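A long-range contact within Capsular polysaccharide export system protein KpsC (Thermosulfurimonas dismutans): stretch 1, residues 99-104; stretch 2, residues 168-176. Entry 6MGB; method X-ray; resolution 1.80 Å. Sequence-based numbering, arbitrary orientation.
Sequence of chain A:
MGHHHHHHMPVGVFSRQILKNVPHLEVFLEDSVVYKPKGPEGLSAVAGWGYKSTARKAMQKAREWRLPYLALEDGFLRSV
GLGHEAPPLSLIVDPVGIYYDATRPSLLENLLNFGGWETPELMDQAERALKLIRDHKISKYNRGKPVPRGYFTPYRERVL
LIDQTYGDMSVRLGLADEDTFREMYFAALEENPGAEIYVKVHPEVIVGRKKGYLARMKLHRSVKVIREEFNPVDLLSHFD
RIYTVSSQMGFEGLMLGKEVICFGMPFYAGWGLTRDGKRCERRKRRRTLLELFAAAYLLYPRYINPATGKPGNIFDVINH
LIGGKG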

# COMPACT_ATOMS: atom_id res chain seq x y z
N TYR A 99 -2.31 7.01 4.22
CA TYR A 99 -1.87 5.89 5.05
C TYR A 99 -0.36 5.85 5.21
O TYR A 99 0.14 5.47 6.28
CB TYR A 99 -2.38 4.57 4.46
CG TYR A 99 -1.85 4.24 3.08
CD1 TYR A 99 -2.53 4.65 1.94
CD2 TYR A 99 -0.68 3.51 2.92
CE1 TYR A 99 -2.05 4.35 0.68
CE2 TYR A 99 -0.20 3.21 1.66
CZ TYR A 99 -0.89 3.63 0.54
OH TYR A 99 -0.41 3.34 -0.71
N TYR A 100 0.39 6.20 4.17
CA TYR A 100 1.84 6.08 4.24
C TYR A 100 2.51 7.30 4.87
O TYR A 100 3.73 7.29 5.04
CB TYR A 100 2.44 5.83 2.84
CG TYR A 100 2.10 6.85 1.78
CD1 TYR A 100 2.79 8.05 1.70
CD2 TYR A 100 1.11 6.61 0.85
CE1 TYR A 100 2.49 8.99 0.73
CE2 TYR A 100 0.80 7.53 -0.13
CZ TYR A 100 1.50 8.72 -0.19
OH TYR A 100 1.20 9.65 -1.16
N ASP A 101 1.75 8.33 5.23
CA ASP A 101 2.31 9.53 5.85
C ASP A 101 2.24 9.37 7.37
O ASP A 101 1.20 9.60 7.99
CB ASP A 101 1.56 10.77 5.39
CG ASP A 101 2.10 12.04 6.01
OD1 ASP A 101 3.04 11.96 6.82
OD2 ASP A 101 1.57 13.13 5.69
N ALA A 102 3.37 8.98 7.96
CA ALA A 102 3.45 8.77 9.41
C ALA A 102 3.65 10.06 10.19
O ALA A 102 3.68 10.01 11.43
CB ALA A 102 4.60 7.81 9.73
N THR A 103 3.78 11.21 9.52
CA THR A 103 3.99 12.48 10.22
C THR A 103 2.69 13.09 10.73
O THR A 103 2.75 14.00 11.57
CB THR A 103 4.69 13.49 9.30
OG1 THR A 103 3.77 13.95 8.30
CG2 THR A 103 5.90 12.86 8.62
N ARG A 104 1.54 12.62 10.26
CA ARG A 104 0.24 13.10 10.70
C ARG A 104 -0.71 11.93 10.89
O ARG A 104 -0.41 10.81 10.45
CB ARG A 104 -0.37 14.07 9.68
CG ARG A 104 0.51 15.22 9.23
CD ARG A 104 -0.12 15.88 8.02
NE ARG A 104 -0.23 14.95 6.91
CZ ARG A 104 -1.18 14.98 5.97
NH1 ARG A 104 -2.14 15.90 6.01
NH2 ARG A 104 -1.18 14.07 5.01
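Stretch 2 (168-176) DMSVRLGLA

A single direct hydrogen bond, backbone to backbone, joins the two stretches: Ala102 N donates to Leu173 O at 2.9 Å, with an N-H...O angle of 156°. Beside it, the carbonyl oxygens Tyr100 O and Leu173 O approach to 3.4 Å, and as two acceptors they cannot bond to each other. Tyr100 O is instead served by a water that donates both to it (2.7 Å) and to Ser170 O (2.8 Å), so the solvent molecule forms a second, indirect link between the backbones.

Stretch 1 has no regular helix or strand; its residues Asp101 to Arg104 form a type I turn. Stretch 2 opens with Asp168 at the N-cap of a short, weakly bonded helix around residues 169-172; Asp168 OD1 accepts from Ser170 N at 3.0 Å. A type I turn from Arg172 to Leu175 follows, closed by Leu175 N to Arg172 O at 3.1 Å. The two segments advance in the same sense: the CA atoms of Tyr100 and Ser170 lie 5.1 Å apart, those of Asp101 and Leu173 4.8 Å, and those of Ala102 and Gly174 5.4 Å. Between the first two pairs stretch 2 advances three residues, coiled as a helical turn, while stretch 1 advances one.

Tyr100 and Leu173 give up the most surface to the contact, and both direct their CA-to-CB bonds toward the opposing stretch. Leu173 CD1 meets the edge of the Tyr100 ring, 3.8 Å from Tyr100 CE1, while Met169 CB lies 3.7 Å from the same Tyr100 CE1. Met169 turns the end of its side chain away, leaving the near part of the residue to make the contact. At the base of the tyrosine, Tyr100 CB packs 3.7 Å from Ser170 CB.

Farther along, Ala102 CB rests 4.2 Å from Leu175 CG, and Thr103 CG2 lies 4.0 Å from Leu175 CD2. Gly174 passes close to this patch, its CA 4.5 Å from Ala102 CB; a CB in ideal position on Gly174 would fall 2.4 Å from Ser170 O, a clash within stretch 2 itself.

Asp101 braces the turn from within. Its OD1 accepts from Thr103 N (2.9 Å) and Thr103 OG1 (2.6 Å), while its OD2 forms a salt bridge with Arg104, at 2.8 Å from Arg104 NE and 3.0 Å from Arg104 NH2. The carboxylate thus has its polar partners inside stretch 1; toward stretch 2 it makes no hydrogen bond, and Asp101 OD1 simply lies 3.8 Å from the methyl carbon Leu173 CD2.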

# COMPACT_ATOMS: atom_id res chain seq x y z
N ASP A 168 9.53 6.98 -4.11
CA ASP A 168 8.41 6.48 -3.32
C ASP A 168 8.19 7.36 -2.10
O ASP A 168 9.04 7.38 -1.19
CB ASP A 168 8.68 5.03 -2.92
CG ASP A 168 7.48 4.36 -2.27
OD1 ASP A 168 6.49 5.05 -1.96
OD2 ASP A 168 7.54 3.13 -2.07
N MET A 169 7.07 8.08 -2.05
CA MET A 169 6.81 8.99 -0.94
C MET A 169 6.72 8.27 0.39
O MET A 169 6.93 8.89 1.44
CB MET A 169 5.52 9.77 -1.18
CG MET A 169 5.55 10.72 -2.38
SD MET A 169 6.74 12.07 -2.24
CE MET A 169 6.27 12.85 -0.70
N SER A 170 6.40 6.97 0.39
CA SER A 170 6.26 6.25 1.65
C SER A 170 7.59 6.10 2.39
O SER A 170 7.59 5.76 3.57
CB SER A 170 5.66 4.87 1.41
OG SER A 170 6.59 3.99 0.79
N VAL A 171 8.72 6.36 1.72
CA VAL A 171 10.01 6.28 2.38
C VAL A 171 10.21 7.48 3.30
O VAL A 171 10.31 7.34 4.53
CB VAL A 171 11.14 6.17 1.34
CG1 VAL A 171 12.51 6.28 2.00
CG2 VAL A 171 11.02 4.86 0.58
N ARG A 172 10.26 8.68 2.73
CA ARG A 172 10.54 9.86 3.54
C ARG A 172 9.36 10.22 4.43
O ARG A 172 9.55 10.65 5.57
CB ARG A 172 10.93 11.04 2.65
CG ARG A 172 12.37 10.96 2.17
CD ARG A 172 12.84 12.24 1.50
NE ARG A 172 14.28 12.20 1.22
CZ ARG A 172 15.22 12.76 1.98
NH1 ARG A 172 14.91 13.43 3.08
NH2 ARG A 172 16.50 12.65 1.63
N LEU A 173 8.13 10.03 3.95
CA LEU A 173 6.99 10.20 4.85
C LEU A 173 6.84 9.05 5.82
O LEU A 173 6.04 9.16 6.76
CB LEU A 173 5.71 10.40 4.04
CG LEU A 173 5.58 11.75 3.33
CD1 LEU A 173 4.26 11.87 2.57
CD2 LEU A 173 5.69 12.88 4.33
N GLY A 174 7.58 7.96 5.64
CA GLY A 174 7.68 6.92 6.64
C GLY A 174 8.89 7.10 7.53
O GLY A 174 9.36 6.15 8.16
N LEU A 175 9.41 8.33 7.59
CA LEU A 175 10.48 8.72 8.51
C LEU A 175 11.84 8.17 8.12
O LEU A 175 12.77 8.19 8.94
CB LEU A 175 10.14 8.30 9.95
CG LEU A 175 8.71 8.63 10.40
CD1 LEU A 175 8.53 8.31 11.88
CD2 LEU A 175 8.35 10.08 10.12
N ALA A 176 12.00 7.70 6.89
CA ALA A 176 13.26 7.16 6.40
C ALA A 176 13.81 8.06 5.29
O ALA A 176 13.27 9.13 5.01
CB ALA A 176 13.05 5.72 5.92
O HOH W 1 5.23 5.03 4.86